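Local coordinates for protein APL1 (Anopheles gambiae, PDB 3O6N) that probably pairs with the leucine-rich repeat protein LRIM1 in a heterodimer that regulates complement-like immunity in the mosquito, at residues K232-N237 with D254-E259. Sequence-based numbering, arbitrary orientation.
Sequences KLQHNN and DLSYNE. With NAG (2-acetamido-2-deoxy-beta-D-glucopyranose), chain C.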
loop_
_atom_site.group_PDB
_atom_site.type_symbol
_atom_site.label_atom_id
_atom_site.label_comp_id
_atom_site.label_asym_id
_atom_site.label_seq_id
_atom_site.Cartn_x
_atom_site.Cartn_y
_atom_site.Cartn_z
ATOM N N LYS A 232 -6.399 -0.095 -2.612
ATOM C CA LYS A 232 -6.022 1.310 -2.554
ATOM C C LYS A 232 -5.498 1.779 -3.909
ATOM O O LYS A 232 -4.431 1.351 -4.355
ATOM C CB LYS A 232 -4.965 1.537 -1.467
ATOM C CG LYS A 232 -5.292 0.876 -0.132
ATOM C CD LYS A 232 -6.633 1.351 0.426
ATOM C CE LYS A 232 -6.619 2.835 0.772
ATOM N NZ LYS A 232 -5.719 3.151 1.922
ATOM N N LEU A 233 -6.255 2.655 -4.562
ATOM C CA LEU A 233 -5.875 3.168 -5.875
ATOM C C LEU A 233 -5.887 4.694 -5.938
ATOM O O LEU A 233 -5.931 5.274 -7.025
ATOM C CB LEU A 233 -6.797 2.595 -6.957
ATOM C CG LEU A 233 -6.517 1.146 -7.353
ATOM C CD1 LEU A 233 -7.667 0.576 -8.171
ATOM C CD2 LEU A 233 -5.207 1.072 -8.123
ATOM N N GLN A 234 -5.839 5.347 -4.783
ATOM C CA GLN A 234 -5.884 6.806 -4.769
ATOM C C GLN A 234 -4.627 7.375 -5.430
ATOM O O GLN A 234 -3.574 6.744 -5.410
ATOM C CB GLN A 234 -6.051 7.351 -3.342
ATOM C CG GLN A 234 -4.852 7.147 -2.426
ATOM C CD GLN A 234 -4.842 5.798 -1.719
ATOM O OE1 GLN A 234 -5.519 4.856 -2.130
ATOM N NE2 GLN A 234 -4.066 5.707 -0.642
ATOM N N HIS A 235 -4.750 8.559 -6.021
ATOM C CA HIS A 235 -3.634 9.205 -6.710
ATOM C C HIS A 235 -3.153 8.386 -7.904
ATOM O O HIS A 235 -2.023 7.905 -7.935
ATOM C CB HIS A 235 -2.485 9.518 -5.737
ATOM C CG HIS A 235 -2.823 10.586 -4.743
ATOM N ND1 HIS A 235 -2.735 11.930 -5.037
ATOM C CD2 HIS A 235 -3.268 10.509 -3.466
ATOM C CE1 HIS A 235 -3.098 12.635 -3.979
ATOM N NE2 HIS A 235 -3.428 11.797 -3.014
ATOM N N ASN A 236 -4.038 8.228 -8.879
ATOM C CA ASN A 236 -3.698 7.597 -10.143
ATOM C C ASN A 236 -4.382 8.340 -11.285
ATOM O O ASN A 236 -4.746 9.508 -11.129
ATOM C CB ASN A 236 -4.042 6.106 -10.124
ATOM C CG ASN A 236 -2.958 5.276 -9.442
ATOM O OD1 ASN A 236 -1.848 5.179 -9.946
ATOM N ND2 ASN A 236 -3.276 4.688 -8.290
ATOM N N ASN A 237 -4.558 7.682 -12.425
ATOM C CA ASN A 237 -5.175 8.334 -13.580
ATOM C C ASN A 237 -6.356 7.549 -14.133
ATOM O O ASN A 237 -6.544 7.471 -15.348
ATOM C CB ASN A 237 -4.131 8.580 -14.677
ATOM C CG ASN A 237 -3.009 9.505 -14.219
ATOM O OD1 ASN A 237 -2.074 9.078 -13.540
ATOM N ND2 ASN A 237 -3.099 10.779 -14.591
ATOM N N ASP A 254 -10.396 2.740 -2.423
ATOM C CA ASP A 254 -10.120 4.170 -2.457
ATOM C C ASP A 254 -9.769 4.580 -3.880
ATOM O O ASP A 254 -8.730 4.184 -4.413
ATOM C CB ASP A 254 -8.985 4.532 -1.488
ATOM C CG ASP A 254 -8.842 6.033 -1.284
ATOM O OD1 ASP A 254 -9.375 6.805 -2.104
ATOM O OD2 ASP A 254 -8.188 6.442 -0.300
ATOM N N LEU A 255 -10.662 5.355 -4.490
ATOM C CA LEU A 255 -10.495 5.850 -5.850
ATOM C C LEU A 255 -10.248 7.358 -5.869
ATOM O O LEU A 255 -10.347 7.990 -6.918
ATOM C CB LEU A 255 -11.761 5.560 -6.665
ATOM C CG LEU A 255 -12.176 4.087 -6.732
ATOM C CD1 LEU A 255 -13.547 3.940 -7.378
ATOM C CD2 LEU A 255 -11.141 3.300 -7.492
ATOM N N SER A 256 -9.936 7.934 -4.712
ATOM C CA SER A 256 -9.752 9.382 -4.626
ATOM C C SER A 256 -8.562 9.836 -5.466
ATOM O O SER A 256 -7.653 9.054 -5.740
ATOM C CB SER A 256 -9.590 9.838 -3.171
ATOM O OG SER A 256 -8.404 9.325 -2.592
ATOM N N TYR A 257 -8.580 11.099 -5.876
ATOM C CA TYR A 257 -7.501 11.662 -6.689
ATOM C C TYR A 257 -7.264 10.857 -7.967
ATOM O O TYR A 257 -6.144 10.426 -8.255
ATOM C CB TYR A 257 -6.209 11.776 -5.874
ATOM C CG TYR A 257 -6.305 12.761 -4.731
ATOM C CD1 TYR A 257 -6.018 14.103 -4.923
ATOM C CD2 TYR A 257 -6.693 12.347 -3.463
ATOM C CE1 TYR A 257 -6.103 15.010 -3.875
ATOM C CE2 TYR A 257 -6.785 13.244 -2.414
ATOM C CZ TYR A 257 -6.487 14.571 -2.625
ATOM O OH TYR A 257 -6.578 15.459 -1.577
ATOM N N ASN A 258 -8.342 10.654 -8.717
ATOM C CA ASN A 258 -8.268 10.081 -10.051
ATOM C C ASN A 258 -8.998 10.997 -11.031
ATOM O O ASN A 258 -9.210 12.171 -10.735
ATOM C CB ASN A 258 -8.827 8.657 -10.070
ATOM C CG ASN A 258 -7.794 7.625 -9.619
ATOM O OD1 ASN A 258 -6.955 7.196 -10.407
ATOM N ND2 ASN A 258 -7.846 7.237 -8.343
ATOM N N GLU A 259 -9.373 10.476 -12.194
ATOM C CA GLU A 259 -10.003 11.307 -13.216
ATOM C C GLU A 259 -11.426 10.866 -13.538
ATOM O O GLU A 259 -11.879 10.986 -14.674
ATOM C CB GLU A 259 -9.157 11.312 -14.488
ATOM C CG GLU A 259 -7.694 11.650 -14.243
ATOM C CD GLU A 259 -6.899 11.741 -15.528
ATOM O OE1 GLU A 259 -7.472 12.162 -16.553
ATOM O OE2 GLU A 259 -5.703 11.386 -15.515
HETATM C C1 NAG C . -1.941 11.507 -14.136
HETATM C C2 NAG C . -1.408 12.182 -15.399
HETATM C C3 NAG C . -0.423 13.319 -15.127
HETATM C C4 NAG C . -0.840 14.172 -13.939
HETATM C C5 NAG C . -1.199 13.282 -12.759
HETATM C C6 NAG C . -1.609 14.110 -11.545
HETATM C C7 NAG C . -1.140 10.933 -17.464
HETATM C C8 NAG C . -0.165 10.180 -18.324
HETATM N N2 NAG C . -0.750 11.186 -16.219
HETATM O O3 NAG C . -0.333 14.139 -16.271
HETATM O O4 NAG C . 0.224 15.029 -13.586
HETATM O O5 NAG C . -2.268 12.437 -13.126
HETATM O O6 NAG C . -2.811 14.798 -11.815
HETATM O O7 NAG C . -2.231 11.287 -17.910
HETATM O O HOH W 1 -7.073 5.801 1.996
#
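N258 reaches back from 254-259 to L233, and this is the tight, buried side of the contact. N258 ND2 donates to L233 O at 3.0 Å, almost straight at 172°. The acceptor lies in the plane of the N258 amide. N236 ND2 also donates to L233 O, from the opposite face of that carbonyl. The second hydrogen of N258 ND2 goes to L255 O, and N258 OD1 accepts from the backbone N of L238. N236 repeats this one coil earlier, with ND2 giving to A212 O and OD1 accepting from I217 N. This is the asparagine arrangement of leucine-rich repeats, in which the asparagine of each coil bonds the backbone of its own coil and the one before. Backbone bonds run alongside: L233 N to D254 O, H235 N to S256 O and N236 N to Y257 O. At the end of the segments, N237 ND2 is covalently linked to NAG C1 and donates to E259 OE2 at 2.8 Å.

The other side is looser and more exposed. The rings of H235 and Y257 form an offset stack, with planes at 12°. H235 CE1 lies 3.3 Å from Y257 CG, and Y257 CB sits over the H235 ring face in a CH-pi contact. H214 of the preceding coil stacks on H235. The Q234 amide stacks on the D254 carboxylate, planes 17° apart, although the side chains cross at about a right angle. Q234 OE1 is buried there with no partner in the model. In one of two conformers, K232 may reach D254 OD2 through a water.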